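Long-range contacts in cytochrome cL (Hyphomicrobium denitrificans, PDB 2D0W), which carries a single covalently bound haem and probably accepts electrons from methanol dehydrogenase in the periplasm during methanol oxidation: residues E3-L14 with K89-N100; W121-V130 with F144-W152. All coordinates share one frame; numbering follows the deposited sequence.

Interaction 1: residues E3-L14 with K89-N100; sequences EVFRNTVTGEAL and KGLFETIFGGAN. With HEM (protoporphyrin IX containing Fe), chain H.
Lys89 reaches from the helix to the N-terminal loop, its side chain bent at chi2, chi3 and chi4, so that NZ curls back and donates twice: to Glu3 OE2 at 2.7 Å, a salt bridge on the anti lone pair, and to Val4 O at 3.0 Å from above the carbonyl plane. One turn on, Glu93 keeps CG beside its own backbone N (chi1 -69°) and runs extended beyond it, which brings OE2 to 2.9 Å from Arg6 N; the N-H comes in from above the carboxylate plane. Its other oxygen, OE1, takes a proton from a water that also meets Thr8 OG1. Between these polar grips lies Phe5, whose ring receives the edge of Phe92 on one face, CE2 over the centre and the planes at 50°. Thr8 OG1 sits 2.6 Å from Thr94 OG1, and the Thr94 hydroxyl is also hydrogen-bonded to Asn85 OD1. At the last turn of the helix, Leu14 CD1 rests 3.9 Å from Gly97 CA, with Leu14 CG beside Phe96 CD1. Val9 packs CG2 on Ala99 and CG1 against the Asn100 amide. Thr94 also turns CG2 to the porphyrin, and past the helix end Asn100 N donates to propionate O1D at 2.8 Å. The arrangement is consistent with an N-terminal extension laid along a haem-pocket helix of a cytochrome c fold.

Interaction 2: residues W121-V130 with F144-W152; sequences WIRHIQKDDV and FKPFDIKAW
Phe147 and Trp152 close over the end of helix 112-124, meeting Trp121, His124 and Ile125 in the tightly packed part of the contact. Trp121 CH2 and CZ3 lie over one face of the Trp152 indole, with Trp121 CZ3 3.4 Å from Trp152 CZ2, and the same CH2 touches Phe147 CZ at 3.6 Å. The two indoles are inclined at 50°, while Trp121 and Phe147 stand nearly perpendicular, planes at 80°. Ile125 has CG1 between its backbone N and carbonyl carbon (chi1 60°), which leaves CG2 over the face of the Phe147 ring, a CH-pi contact 4.0 Å from the centroid. His124 adds CD2, 3.5 Å from Phe147 CD2, and its ND1 is held by Glu43. The backbone is pinned once, Phe147 N donating to Gln126 O at 2.9 Å, and a water lies within hydrogen-bonding distance of His124 O and Lys145 O. Phe144 is wedged in as firmly, its CZ 3.6 Å from Gln126 CB and its CD2 against both methyls of Val130.

The looser, solvent side is formed by Lys127, Lys145 and Pro146, all exposed. Here Pro146 merely lies on Lys127, with Pro146 CB 3.7 Å from Lys127 O, and Lys127 NZ turns back to form a salt bridge with Asp128.

Asp148 caps helix 149-161 through a bond from Lys150 N, and the cluster sits beside helix 48-58: Leu48 touches Trp121, His124 and Trp152, and Trp152 NE1 is hydrogen-bonded to Glu52. Helix 112-124 also packs through Ile122 against helix 88-97.

Both contacts are partly buried and lie on opposite sides of the chain's centre, each binding a terminal part of the chain to one of two helices that follow each other in sequence. Those helices meet directly, Ile122 packing against Leu91 and Ile95, so 3-14 and 144-152 are attached to a shared helical core. Their chemistry differs. Interaction 1 relies on charged and hydroxyl side chains, bridging waters and an aromatic pair, and its helix lines the haem pocket. Interaction 2 is chiefly aromatic, with one direct backbone bond between its segments; there the haem is reached by Ile122, which takes no part in the contact itself.

Interaction 1: residues E3-L14 with K89-N100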
loop_
_atom_site.group_PDB
_atom_site.type_symbol
_atom_site.label_atom_id
_atom_site.label_comp_id
_atom_site.label_asym_id
_atom_site.label_seq_id
_atom_site.Cartn_x
_atom_site.Cartn_y
_atom_site.Cartn_z
ATOM N N GLU A 3 -5.451 16.142 3.732
ATOM C CA GLU A 3 -5.485 15.814 2.318
ATOM C C GLU A 3 -6.912 15.849 1.795
ATOM O O GLU A 3 -7.870 15.587 2.516
ATOM C CB GLU A 3 -4.923 14.412 2.095
ATOM C CG GLU A 3 -3.481 14.215 2.533
ATOM C CD GLU A 3 -2.491 14.987 1.689
ATOM O OE1 GLU A 3 -1.481 15.408 2.253
ATOM O OE2 GLU A 3 -2.681 15.181 0.467
ATOM N N VAL A 4 -7.033 16.162 0.517
ATOM C CA VAL A 4 -8.268 15.960 -0.207
ATOM C C VAL A 4 -8.033 14.778 -1.160
ATOM O O VAL A 4 -7.095 14.799 -1.938
ATOM C CB VAL A 4 -8.659 17.226 -0.986
ATOM C CG1 VAL A 4 -9.877 16.946 -1.852
ATOM C CG2 VAL A 4 -8.892 18.423 0.001
ATOM N N PHE A 5 -8.856 13.743 -1.068
ATOM C CA PHE A 5 -8.640 12.551 -1.913
ATOM C C PHE A 5 -9.555 12.549 -3.115
ATOM O O PHE A 5 -10.727 12.900 -2.991
ATOM C CB PHE A 5 -8.806 11.279 -1.101
ATOM C CG PHE A 5 -7.870 11.199 0.075
ATOM C CD1 PHE A 5 -6.548 10.878 -0.116
ATOM C CD2 PHE A 5 -8.316 11.506 1.376
ATOM C CE1 PHE A 5 -5.650 10.819 0.972
ATOM C CE2 PHE A 5 -7.461 11.440 2.461
ATOM C CZ PHE A 5 -6.118 11.113 2.268
ATOM N N ARG A 6 -8.996 12.197 -4.275
ATOM C CA ARG A 6 -9.713 12.224 -5.558
ATOM C C ARG A 6 -9.552 10.930 -6.331
ATOM O O ARG A 6 -8.492 10.283 -6.318
ATOM C CB ARG A 6 -9.282 13.433 -6.427
ATOM C CG ARG A 6 -9.566 14.808 -5.803
ATOM C CD ARG A 6 -9.788 15.917 -6.840
ATOM N NE ARG A 6 -10.457 17.088 -6.255
ATOM C CZ ARG A 6 -11.778 17.269 -6.210
ATOM N NH1 ARG A 6 -12.601 16.362 -6.720
ATOM N NH2 ARG A 6 -12.287 18.364 -5.651
ATOM N N ASN A 7 -10.581 10.595 -7.079
ATOM C CA ASN A 7 -10.502 9.454 -7.952
ATOM C C ASN A 7 -9.339 9.560 -8.977
ATOM O O ASN A 7 -9.243 10.526 -9.734
ATOM C CB ASN A 7 -11.863 9.257 -8.633
ATOM C CG ASN A 7 -11.945 7.955 -9.399
ATOM O OD1 ASN A 7 -12.611 7.047 -8.962
ATOM N ND2 ASN A 7 -11.262 7.860 -10.534
ATOM N N THR A 8 -8.467 8.551 -8.962
ATOM C CA THR A 8 -7.337 8.407 -9.901
ATOM C C THR A 8 -7.675 8.710 -11.374
ATOM O O THR A 8 -6.952 9.490 -12.052
ATOM C CB THR A 8 -6.686 7.026 -9.720
ATOM O OG1 THR A 8 -6.046 7.018 -8.449
ATOM C CG2 THR A 8 -5.608 6.765 -10.712
ATOM N N VAL A 9 -8.761 8.117 -11.863
ATOM C CA VAL A 9 -9.130 8.286 -13.291
ATOM C C VAL A 9 -10.090 9.479 -13.549
ATOM O O VAL A 9 -9.996 10.159 -14.590
ATOM C CB VAL A 9 -9.634 6.969 -13.976
ATOM C CG1 VAL A 9 -9.575 7.094 -15.562
ATOM C CG2 VAL A 9 -8.784 5.832 -13.608
ATOM N N THR A 10 -10.980 9.789 -12.624
ATOM C CA THR A 10 -11.888 10.928 -12.891
ATOM C C THR A 10 -11.577 12.289 -12.247
ATOM O O THR A 10 -11.965 13.330 -12.793
ATOM C CB THR A 10 -13.373 10.593 -12.620
ATOM O OG1 THR A 10 -14.173 11.683 -13.131
ATOM C CG2 THR A 10 -13.636 10.461 -11.182
ATOM N N GLY A 11 -10.905 12.291 -11.096
ATOM C CA GLY A 11 -10.711 13.522 -10.327
ATOM C C GLY A 11 -11.891 13.852 -9.410
ATOM O O GLY A 11 -11.894 14.896 -8.767
ATOM N N GLU A 12 -12.899 12.982 -9.363
ATOM C CA GLU A 12 -14.052 13.196 -8.493
ATOM C C GLU A 12 -13.626 12.982 -7.045
ATOM O O GLU A 12 -12.850 12.079 -6.746
ATOM C CB GLU A 12 -15.208 12.266 -8.837
ATOM C CG GLU A 12 -16.410 12.457 -7.936
ATOM C CD GLU A 12 -17.644 11.682 -8.366
ATOM O OE1 GLU A 12 -18.747 12.164 -8.055
ATOM O OE2 GLU A 12 -17.532 10.594 -8.993
ATOM N N ALA A 13 -14.113 13.849 -6.164
ATOM C CA ALA A 13 -13.830 13.754 -4.748
ATOM C C ALA A 13 -14.188 12.351 -4.228
ATOM O O ALA A 13 -15.287 11.831 -4.481
ATOM C CB ALA A 13 -14.612 14.830 -3.982
ATOM N N LEU A 14 -13.231 11.741 -3.538
ATOM C CA LEU A 14 -13.497 10.526 -2.819
ATOM C C LEU A 14 -14.137 10.855 -1.476
ATOM O O LEU A 14 -13.604 11.665 -0.753
ATOM C CB LEU A 14 -12.177 9.784 -2.621
ATOM C CG LEU A 14 -11.885 8.576 -3.520
ATOM C CD1 LEU A 14 -12.599 8.617 -4.864
ATOM C CD2 LEU A 14 -10.381 8.311 -3.631
ATOM N N LYS A 89 -0.117 8.705 -1.358
ATOM C CA LYS A 89 -1.422 9.356 -1.521
ATOM C C LYS A 89 -2.153 8.854 -2.762
ATOM O O LYS A 89 -3.365 8.579 -2.694
ATOM C CB LYS A 89 -1.291 10.874 -1.540
ATOM C CG LYS A 89 -2.571 11.581 -1.188
ATOM C CD LYS A 89 -3.236 12.148 -2.398
ATOM C CE LYS A 89 -3.193 13.655 -2.394
ATOM N NZ LYS A 89 -4.193 14.173 -1.465
ATOM N N GLY A 90 -1.431 8.757 -3.878
ATOM C CA GLY A 90 -2.002 8.268 -5.143
ATOM C C GLY A 90 -2.428 6.822 -5.093
ATOM O O GLY A 90 -3.513 6.477 -5.558
ATOM N N LEU A 91 -1.566 5.974 -4.543
ATOM C CA LEU A 91 -1.850 4.559 -4.361
ATOM C C LEU A 91 -3.100 4.365 -3.490
ATOM O O LEU A 91 -4.041 3.610 -3.840
ATOM C CB LEU A 91 -0.604 3.839 -3.767
ATOM C CG LEU A 91 -0.707 2.324 -3.635
ATOM C CD1 LEU A 91 -1.194 1.800 -4.931
ATOM C CD2 LEU A 91 0.619 1.637 -3.274
ATOM N N PHE A 92 -3.171 5.104 -2.394
ATOM C CA PHE A 92 -4.349 5.049 -1.556
ATOM C C PHE A 92 -5.606 5.388 -2.396
ATOM O O PHE A 92 -6.636 4.681 -2.320
ATOM C CB PHE A 92 -4.167 6.021 -0.374
ATOM C CG PHE A 92 -5.416 6.228 0.479
ATOM C CD1 PHE A 92 -5.673 5.405 1.567
ATOM C CD2 PHE A 92 -6.330 7.241 0.181
ATOM C CE1 PHE A 92 -6.811 5.600 2.359
ATOM C CE2 PHE A 92 -7.470 7.435 0.949
ATOM C CZ PHE A 92 -7.710 6.617 2.053
ATOM N N GLU A 93 -5.516 6.470 -3.185
ATOM C CA GLU A 93 -6.673 6.964 -3.941
ATOM C C GLU A 93 -7.068 5.880 -4.976
ATOM O O GLU A 93 -8.249 5.575 -5.137
ATOM C CB GLU A 93 -6.320 8.311 -4.632
ATOM C CG GLU A 93 -6.112 9.510 -3.744
ATOM C CD GLU A 93 -5.639 10.778 -4.510
ATOM O OE1 GLU A 93 -4.760 10.645 -5.404
ATOM O OE2 GLU A 93 -6.142 11.912 -4.223
ATOM N N THR A 94 -6.087 5.250 -5.628
ATOM C CA THR A 94 -6.384 4.192 -6.619
ATOM C C THR A 94 -7.089 3.021 -5.950
ATOM O O THR A 94 -8.146 2.566 -6.413
ATOM C CB THR A 94 -5.116 3.765 -7.336
ATOM O OG1 THR A 94 -4.603 4.912 -8.008
ATOM C CG2 THR A 94 -5.373 2.624 -8.349
ATOM N N ILE A 95 -6.543 2.568 -4.820
ATOM C CA ILE A 95 -7.162 1.476 -4.069
ATOM C C ILE A 95 -8.514 1.877 -3.530
ATOM O O ILE A 95 -9.460 1.119 -3.701
ATOM C CB ILE A 95 -6.251 0.908 -2.951
ATOM C CG1 ILE A 95 -4.901 0.558 -3.564
ATOM C CG2 ILE A 95 -6.892 -0.375 -2.313
ATOM C CD1 ILE A 95 -3.732 0.469 -2.542
ATOM N N PHE A 96 -8.610 3.070 -2.929
ATOM C CA PHE A 96 -9.836 3.493 -2.264
ATOM C C PHE A 96 -10.961 3.656 -3.290
ATOM O O PHE A 96 -12.043 3.108 -3.113
ATOM C CB PHE A 96 -9.675 4.834 -1.486
ATOM C CG PHE A 96 -10.766 5.079 -0.497
ATOM C CD1 PHE A 96 -12.045 5.475 -0.907
ATOM C CD2 PHE A 96 -10.539 4.918 0.861
ATOM C CE1 PHE A 96 -13.061 5.686 0.043
ATOM C CE2 PHE A 96 -11.534 5.104 1.789
ATOM C CZ PHE A 96 -12.798 5.479 1.390
ATOM N N GLY A 97 -10.693 4.441 -4.340
ATOM C CA GLY A 97 -11.744 4.819 -5.282
ATOM C C GLY A 97 -11.777 3.965 -6.520
ATOM O O GLY A 97 -12.747 4.027 -7.247
ATOM N N GLY A 98 -10.737 3.158 -6.756
ATOM C CA GLY A 98 -10.658 2.284 -7.937
ATOM C C GLY A 98 -10.074 2.934 -9.190
ATOM O O GLY A 98 -9.615 4.084 -9.132
ATOM N N ALA A 99 -10.075 2.183 -10.310
ATOM C CA ALA A 99 -9.603 2.703 -11.604
ATOM C C ALA A 99 -10.593 2.361 -12.742
ATOM O O ALA A 99 -11.799 2.516 -12.564
ATOM C CB ALA A 99 -8.169 2.216 -11.909
ATOM N N ASN A 100 -10.104 1.965 -13.923
ATOM C CA ASN A 100 -11.016 1.506 -15.005
ATOM C C ASN A 100 -11.227 -0.020 -14.967
ATOM O O ASN A 100 -10.463 -0.782 -14.338
ATOM C CB ASN A 100 -10.517 1.894 -16.411
ATOM C CG ASN A 100 -10.376 3.382 -16.620
ATOM O OD1 ASN A 100 -9.391 3.810 -17.204
ATOM N ND2 ASN A 100 -11.340 4.174 -16.157
HETATM C CHA HEM H . -5.141 -1.419 -11.516
HETATM C CHB HEM H . -4.209 -2.276 -6.806
HETATM C CHC HEM H . -7.730 -5.636 -6.528
HETATM C CHD HEM H . -7.742 -5.598 -11.383
HETATM C C1A HEM H . -4.601 -1.269 -10.236
HETATM C C2A HEM H . -3.673 -0.252 -9.756
HETATM C C3A HEM H . -3.408 -0.519 -8.477
HETATM C C4A HEM H . -4.169 -1.688 -8.057
HETATM C CMA HEM H . -2.445 0.261 -7.524
HETATM C CAA HEM H . -3.051 0.873 -10.612
HETATM C CBA HEM H . -1.794 0.268 -11.263
HETATM C CGA HEM H . -0.966 1.307 -12.010
HETATM O O1A HEM H . -1.165 2.527 -11.798
HETATM O O2A HEM H . -0.109 0.891 -12.827
HETATM C C1B HEM H . -5.111 -3.220 -6.300
HETATM C C2B HEM H . -5.264 -3.745 -4.938
HETATM C C3B HEM H . -6.218 -4.540 -4.871
HETATM C C4B HEM H . -6.776 -4.739 -6.172
HETATM C CMB HEM H . -4.284 -3.344 -3.836
HETATM C CAB HEM H . -6.903 -5.018 -3.580
HETATM C CBB HEM H . -7.309 -4.173 -2.684
HETATM C C1C HEM H . -8.033 -5.948 -7.836
HETATM C C2C HEM H . -9.100 -6.853 -8.308
HETATM C C3C HEM H . -9.053 -6.877 -9.627
HETATM C C4C HEM H . -8.056 -5.892 -10.076
HETATM C CMC HEM H . -9.664 -7.924 -7.387
HETATM C CAC HEM H . -9.688 -7.879 -10.644
HETATM C CBC HEM H . -10.943 -8.185 -10.456
HETATM C C1D HEM H . -7.154 -4.458 -11.893
HETATM C C2D HEM H . -7.185 -4.017 -13.275
HETATM C C3D HEM H . -6.390 -2.717 -13.318
HETATM C C4D HEM H . -5.919 -2.492 -11.966
HETATM C CMD HEM H . -7.903 -4.733 -14.461
HETATM C CAD HEM H . -6.106 -1.770 -14.539
HETATM C CBD HEM H . -7.090 -0.621 -14.302
HETATM C CGD HEM H . -6.781 0.621 -15.099
HETATM O O1D HEM H . -7.462 1.649 -14.928
HETATM O O2D HEM H . -5.827 0.579 -15.889
HETATM N NA HEM H . -4.852 -2.117 -9.174
HETATM N NB HEM H . -6.043 -3.949 -7.007
HETATM N NC HEM H . -7.454 -5.341 -8.941
HETATM N ND HEM H . -6.382 -3.546 -11.179
HETATM FE FE HEM H . -6.245 -3.676 -9.034
HETATM O O HOH W 1 -6.241 14.750 -4.854
HETATM O O HOH W 2 -9.452 6.281 -7.396
HETATM O O HOH W 3 -4.386 9.286 -7.770
#

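Interaction 2: residues W121-V130 with F144-W152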
loop_
_atom_site.group_PDB
_atom_site.type_symbol
_atom_site.label_atom_id
_atom_site.label_comp_id
_atom_site.label_asym_id
_atom_site.label_seq_id
_atom_site.Cartn_x
_atom_site.Cartn_y
_atom_site.Cartn_z
ATOM N N TRP A 121 2.779 -3.265 2.273
ATOM C CA TRP A 121 3.096 -4.570 1.603
ATOM C C TRP A 121 3.380 -4.347 0.137
ATOM O O TRP A 121 4.324 -4.918 -0.384
ATOM C CB TRP A 121 1.960 -5.611 1.710
ATOM C CG TRP A 121 2.271 -6.927 1.025
ATOM C CD1 TRP A 121 1.601 -7.505 -0.038
ATOM C CD2 TRP A 121 3.332 -7.812 1.349
ATOM N NE1 TRP A 121 2.184 -8.708 -0.373
ATOM C CE2 TRP A 121 3.252 -8.917 0.465
ATOM C CE3 TRP A 121 4.350 -7.791 2.312
ATOM C CZ2 TRP A 121 4.172 -9.988 0.508
ATOM C CZ3 TRP A 121 5.277 -8.864 2.342
ATOM C CH2 TRP A 121 5.163 -9.937 1.443
ATOM N N ILE A 122 2.496 -3.590 -0.550
ATOM C CA ILE A 122 2.716 -3.266 -1.953
ATOM C C ILE A 122 4.086 -2.620 -2.197
ATOM O O ILE A 122 4.778 -2.970 -3.149
ATOM C CB ILE A 122 1.546 -2.395 -2.558
ATOM C CG1 ILE A 122 0.229 -3.194 -2.536
ATOM C CG2 ILE A 122 1.935 -1.869 -3.970
ATOM C CD1 ILE A 122 -1.023 -2.293 -2.780
ATOM N N ARG A 123 4.492 -1.686 -1.344
ATOM C CA ARG A 123 5.842 -1.096 -1.470
ATOM C C ARG A 123 6.918 -2.151 -1.258
ATOM O O ARG A 123 7.965 -2.137 -1.948
ATOM C CB ARG A 123 6.058 0.071 -0.497
ATOM C CG ARG A 123 5.014 1.244 -0.655
ATOM C CD ARG A 123 4.929 1.632 -2.108
ATOM N NE ARG A 123 4.194 2.880 -2.217
ATOM C CZ ARG A 123 3.736 3.410 -3.342
ATOM N NH1 ARG A 123 3.904 2.804 -4.487
ATOM N NH2 ARG A 123 3.090 4.563 -3.285
ATOM N N HIS A 124 6.688 -3.038 -0.293
ATOM C CA HIS A 124 7.728 -4.060 0.080
ATOM C C HIS A 124 8.092 -5.097 -1.015
ATOM O O HIS A 124 9.227 -5.606 -1.049
ATOM C CB HIS A 124 7.327 -4.820 1.356
ATOM C CG HIS A 124 8.446 -5.642 1.935
ATOM N ND1 HIS A 124 9.530 -5.080 2.585
ATOM C CD2 HIS A 124 8.637 -6.978 1.975
ATOM C CE1 HIS A 124 10.350 -6.046 2.981
ATOM N NE2 HIS A 124 9.834 -7.205 2.610
ATOM N N ILE A 125 7.102 -5.431 -1.845
ATOM C CA ILE A 125 7.230 -6.411 -2.939
ATOM C C ILE A 125 7.883 -5.904 -4.232
ATOM O O ILE A 125 8.130 -6.703 -5.154
ATOM C CB ILE A 125 5.840 -7.136 -3.262
ATOM C CG1 ILE A 125 4.724 -6.164 -3.695
ATOM C CG2 ILE A 125 5.375 -8.034 -2.077
ATOM C CD1 ILE A 125 3.335 -6.858 -3.839
ATOM N N GLN A 126 8.172 -4.592 -4.272
ATOM C CA GLN A 126 8.978 -3.942 -5.307
ATOM C C GLN A 126 10.292 -4.682 -5.529
ATOM O O GLN A 126 10.964 -5.057 -4.600
ATOM C CB GLN A 126 9.286 -2.495 -4.909
ATOM C CG GLN A 126 10.012 -1.676 -5.973
ATOM C CD GLN A 126 9.247 -1.590 -7.300
ATOM O OE1 GLN A 126 9.859 -1.528 -8.371
ATOM N NE2 GLN A 126 7.920 -1.562 -7.235
ATOM N N LYS A 127 10.620 -4.912 -6.791
ATOM C CA LYS A 127 11.800 -5.687 -7.141
ATOM C C LYS A 127 12.656 -4.986 -8.208
ATOM O O LYS A 127 13.681 -5.518 -8.605
ATOM C CB LYS A 127 11.385 -7.121 -7.564
ATOM C CG LYS A 127 10.341 -7.232 -8.695
ATOM C CD LYS A 127 10.953 -7.027 -10.100
ATOM C CE LYS A 127 9.881 -6.745 -11.150
ATOM N NZ LYS A 127 10.349 -6.200 -12.482
ATOM N N ASP A 128 12.226 -3.799 -8.652
ATOM C CA ASP A 128 13.006 -2.926 -9.535
ATOM C C ASP A 128 13.787 -1.912 -8.701
ATOM O O ASP A 128 13.548 -1.785 -7.493
ATOM C CB ASP A 128 12.089 -2.159 -10.499
ATOM C CG ASP A 128 11.545 -3.025 -11.637
ATOM O OD1 ASP A 128 11.969 -4.186 -11.802
ATOM O OD2 ASP A 128 10.655 -2.529 -12.376
ATOM N N ASP A 129 14.703 -1.173 -9.335
ATOM C CA ASP A 129 15.545 -0.190 -8.611
ATOM C C ASP A 129 14.676 0.921 -8.011
ATOM O O ASP A 129 13.757 1.421 -8.658
ATOM C CB ASP A 129 16.637 0.421 -9.521
ATOM C CG ASP A 129 17.386 1.596 -8.844
ATOM O OD1 ASP A 129 17.103 2.757 -9.189
ATOM O OD2 ASP A 129 18.229 1.353 -7.942
ATOM N N VAL A 130 14.969 1.299 -6.774
ATOM C CA VAL A 130 14.205 2.328 -6.064
ATOM C C VAL A 130 14.909 3.690 -5.838
ATOM O O VAL A 130 14.431 4.543 -5.057
ATOM C CB VAL A 130 13.764 1.802 -4.722
ATOM C CG1 VAL A 130 12.696 0.722 -4.953
ATOM C CG2 VAL A 130 15.023 1.217 -3.922
ATOM N N PHE A 144 16.650 -0.423 1.198
ATOM C CA PHE A 144 15.696 -1.227 0.453
ATOM C C PHE A 144 16.365 -2.252 -0.467
ATOM O O PHE A 144 17.226 -1.908 -1.295
ATOM C CB PHE A 144 14.716 -0.340 -0.354
ATOM C CG PHE A 144 13.586 -1.124 -0.959
ATOM C CD1 PHE A 144 12.437 -1.397 -0.212
ATOM C CD2 PHE A 144 13.716 -1.694 -2.224
ATOM C CE1 PHE A 144 11.388 -2.166 -0.753
ATOM C CE2 PHE A 144 12.682 -2.454 -2.774
ATOM C CZ PHE A 144 11.524 -2.706 -2.044
ATOM N N LYS A 145 15.934 -3.506 -0.339
ATOM C CA LYS A 145 16.413 -4.600 -1.208
ATOM C C LYS A 145 15.249 -5.153 -2.042
ATOM O O LYS A 145 14.141 -5.252 -1.536
ATOM C CB LYS A 145 17.069 -5.704 -0.370
ATOM C CG LYS A 145 16.491 -5.859 1.034
ATOM C CD LYS A 145 15.323 -6.844 1.075
ATOM C CE LYS A 145 14.835 -7.144 2.485
ATOM N NZ LYS A 145 14.249 -5.927 3.141
ATOM N N PRO A 146 15.504 -5.530 -3.315
ATOM C CA PRO A 146 14.435 -6.050 -4.155
ATOM C C PRO A 146 13.763 -7.215 -3.407
ATOM O O PRO A 146 14.471 -7.981 -2.748
ATOM C CB PRO A 146 15.183 -6.572 -5.405
ATOM C CG PRO A 146 16.644 -6.706 -4.971
ATOM C CD PRO A 146 16.810 -5.534 -4.018
ATOM N N PHE A 147 12.426 -7.347 -3.498
ATOM C CA PHE A 147 11.727 -8.391 -2.709
ATOM C C PHE A 147 12.101 -9.759 -3.275
ATOM O O PHE A 147 12.093 -9.924 -4.469
ATOM C CB PHE A 147 10.213 -8.196 -2.764
ATOM C CG PHE A 147 9.404 -9.247 -2.000
ATOM C CD1 PHE A 147 8.627 -10.185 -2.698
ATOM C CD2 PHE A 147 9.375 -9.262 -0.594
ATOM C CE1 PHE A 147 7.885 -11.155 -2.040
ATOM C CE2 PHE A 147 8.630 -10.232 0.095
ATOM C CZ PHE A 147 7.862 -11.172 -0.639
ATOM N N ASP A 148 12.420 -10.703 -2.400
ATOM C CA ASP A 148 12.680 -12.093 -2.744
ATOM C C ASP A 148 11.726 -12.976 -1.988
ATOM O O ASP A 148 11.895 -13.167 -0.780
ATOM C CB ASP A 148 14.094 -12.499 -2.320
ATOM C CG ASP A 148 14.423 -13.930 -2.722
ATOM O OD1 ASP A 148 13.588 -14.596 -3.415
ATOM O OD2 ASP A 148 15.518 -14.385 -2.361
ATOM N N ILE A 149 10.730 -13.516 -2.684
ATOM C CA ILE A 149 9.701 -14.397 -2.060
ATOM C C ILE A 149 10.285 -15.619 -1.323
ATOM O O ILE A 149 9.730 -16.063 -0.312
ATOM C CB ILE A 149 8.668 -14.876 -3.099
ATOM C CG1 ILE A 149 7.556 -15.763 -2.452
ATOM C CG2 ILE A 149 9.347 -15.599 -4.193
ATOM C CD1 ILE A 149 6.554 -15.011 -1.523
ATOM N N LYS A 150 11.395 -16.143 -1.839
ATOM C CA LYS A 150 12.100 -17.282 -1.242
ATOM C C LYS A 150 12.596 -16.987 0.161
ATOM O O LYS A 150 12.277 -17.741 1.099
ATOM C CB LYS A 150 13.256 -17.727 -2.118
ATOM C CG LYS A 150 12.823 -18.286 -3.477
ATOM C CD LYS A 150 14.078 -18.653 -4.331
ATOM C CE LYS A 150 14.952 -17.396 -4.621
ATOM N NZ LYS A 150 15.940 -17.650 -5.721
ATOM N N ALA A 151 13.305 -15.868 0.309
ATOM C CA ALA A 151 13.739 -15.363 1.608
ATOM C C ALA A 151 12.589 -15.024 2.535
ATOM O O ALA A 151 12.681 -15.287 3.726
ATOM C CB ALA A 151 14.635 -14.118 1.450
ATOM N N TRP A 152 11.531 -14.426 1.977
ATOM C CA TRP A 152 10.322 -14.090 2.703
ATOM C C TRP A 152 9.650 -15.328 3.302
ATOM O O TRP A 152 9.202 -15.308 4.456
ATOM C CB TRP A 152 9.318 -13.391 1.771
ATOM C CG TRP A 152 7.965 -13.033 2.506
ATOM C CD1 TRP A 152 6.736 -13.668 2.369
ATOM C CD2 TRP A 152 7.758 -11.986 3.483
ATOM N NE1 TRP A 152 5.803 -13.070 3.192
ATOM C CE2 TRP A 152 6.399 -12.045 3.882
ATOM C CE3 TRP A 152 8.582 -11.006 4.044
ATOM C CZ2 TRP A 152 5.854 -11.152 4.821
ATOM C CZ3 TRP A 152 8.043 -10.119 4.982
ATOM C CH2 TRP A 152 6.682 -10.199 5.359
HETATM O O HOH W 4 11.708 -5.650 -0.131
#